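Local structure of yopT (Bacillus subtilis, 2DLB) at the interface of chains A and B. The protein is of unknown function, comes from the SPbeta prophage and forms a homodimer whose two chains pair strands in antiparallel beta-sheet. Numbering follows the deposited sequence. Chains: chain A/B, yopT.

The interface of chains A and B. Residues chain A 10, 60-62; chain B 9-12.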
# COMPACT_ATOMS: atom_id res chain seq x y z
N LEU A 10 2.36 2.23 -6.08
CA LEU A 10 1.41 1.16 -5.84
C LEU A 10 0.02 1.77 -5.60
O LEU A 10 -0.12 2.62 -4.71
CB LEU A 10 1.76 0.34 -4.60
CG LEU A 10 3.21 -0.09 -4.45
CD1 LEU A 10 3.34 -0.96 -3.19
CD2 LEU A 10 3.72 -0.81 -5.67
N MSE A 60 2.50 8.54 0.88
CA MSE A 60 1.17 7.98 0.86
C MSE A 60 0.10 9.04 0.67
O MSE A 60 0.25 10.09 1.30
CB MSE A 60 0.82 7.31 2.22
CG MSE A 60 -0.64 6.81 2.16
SE MSE A 60 -0.94 6.21 3.90
CE MSE A 60 -2.81 5.91 3.63
N GLU A 61 -0.89 8.70 -0.13
CA GLU A 61 -2.09 9.51 -0.23
C GLU A 61 -3.26 8.54 -0.17
O GLU A 61 -3.06 7.37 -0.47
CB GLU A 61 -2.12 10.36 -1.48
CG GLU A 61 -1.06 11.46 -1.56
CD GLU A 61 0.01 10.91 -2.49
OE1 GLU A 61 0.99 11.65 -2.68
OE2 GLU A 61 -0.20 9.78 -3.01
N TYR A 62 -4.43 8.99 0.16
CA TYR A 62 -5.61 8.13 0.16
C TYR A 62 -6.85 8.93 -0.19
O TYR A 62 -6.90 10.15 -0.01
CB TYR A 62 -5.77 7.41 1.54
CG TYR A 62 -6.22 8.38 2.61
CD1 TYR A 62 -5.26 9.15 3.26
CD2 TYR A 62 -7.57 8.49 2.94
CE1 TYR A 62 -5.68 10.03 4.24
CE2 TYR A 62 -7.96 9.39 3.89
CZ TYR A 62 -7.02 10.15 4.54
OH TYR A 62 -7.49 11.03 5.48
N ALA B 9 -8.97 3.88 -1.58
CA ALA B 9 -7.82 3.87 -2.46
C ALA B 9 -6.61 4.39 -1.73
O ALA B 9 -6.67 5.50 -1.23
CB ALA B 9 -8.11 4.73 -3.70
N LEU B 10 -5.55 3.60 -1.68
CA LEU B 10 -4.27 4.04 -1.13
C LEU B 10 -3.27 4.15 -2.26
O LEU B 10 -3.06 3.18 -2.97
CB LEU B 10 -3.76 3.07 -0.07
CG LEU B 10 -4.70 2.56 1.01
CD1 LEU B 10 -3.96 1.58 1.96
CD2 LEU B 10 -5.32 3.66 1.85
N ASN B 11 -2.66 5.28 -2.41
CA ASN B 11 -1.64 5.52 -3.41
C ASN B 11 -0.30 5.66 -2.71
O ASN B 11 -0.06 6.65 -2.02
CB ASN B 11 -2.01 6.76 -4.20
CG ASN B 11 -3.39 6.51 -4.81
OD1 ASN B 11 -3.56 5.52 -5.55
ND2 ASN B 11 -4.33 7.37 -4.48
N LEU B 12 0.52 4.63 -2.84
CA LEU B 12 1.77 4.52 -2.14
C LEU B 12 2.95 4.71 -3.10
O LEU B 12 2.83 4.32 -4.27
CB LEU B 12 1.94 3.14 -1.53
CG LEU B 12 0.82 2.66 -0.60
CD1 LEU B 12 1.26 1.36 0.06
CD2 LEU B 12 0.42 3.72 0.44
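A:Leu10 and B:Leu12 pair through their backbones, as do A:Glu61 and B:Asn11, so the segment 9-12 of chain B has a strand of chain A along each edge. On one edge lies strand 3-19 of chain A, the same strand in the other copy. On the other lies strand 52-69 of chain A. Both pairings are antiparallel.

Backbone hydrogen bonds join the strands on both edges. A:Leu10 N gives to B:Leu12 O at 2.8 Å. B:Leu12 N returns a bond to A:Leu10 O, also at 2.8 Å. The returned bond is almost straight, 174° at the hydrogen, and lies in the carbonyl plane. Across the other edge, A:Glu61 N gives to B:Asn11 O at 2.9 Å. In return, B:Asn11 N gives to A:Glu61 O at 2.9 Å. Successive residues of chain B thus bond to opposite edges.

Apolar side chains meet over one face of the sheet. The selenomethionine A:Met60 runs alongside B:Leu12 in the same direction, and its CG is 3.7 Å from the methyl CD2 of B:Leu12. CG of A:Met60 stands anti to the backbone N (chi1 176°) and the chain runs on extended, which takes the terminal methyl CE to 3.8 Å from CD2 of B:Leu10. That same leucine methyl meets CB of A:Tyr62 at 3.8 Å. A:Met60 is poorly ordered, so its finer placement is less certain.

The carboxylate of A:Glu61 lies over the backbone and CB of B:Asn11, not against its amide. As modelled, the side chain bends at chi2 (102°) and OE2 is 3.3 Å from the carbonyl O of B:Asn11. This is an approach of two oxygens and not a hydrogen bond. A:Glu61 is also poorly ordered, so the approach is tentative.

This patch and its two-fold twin join the long strands of both chains into shared sheet, and so help hold the homodimer together.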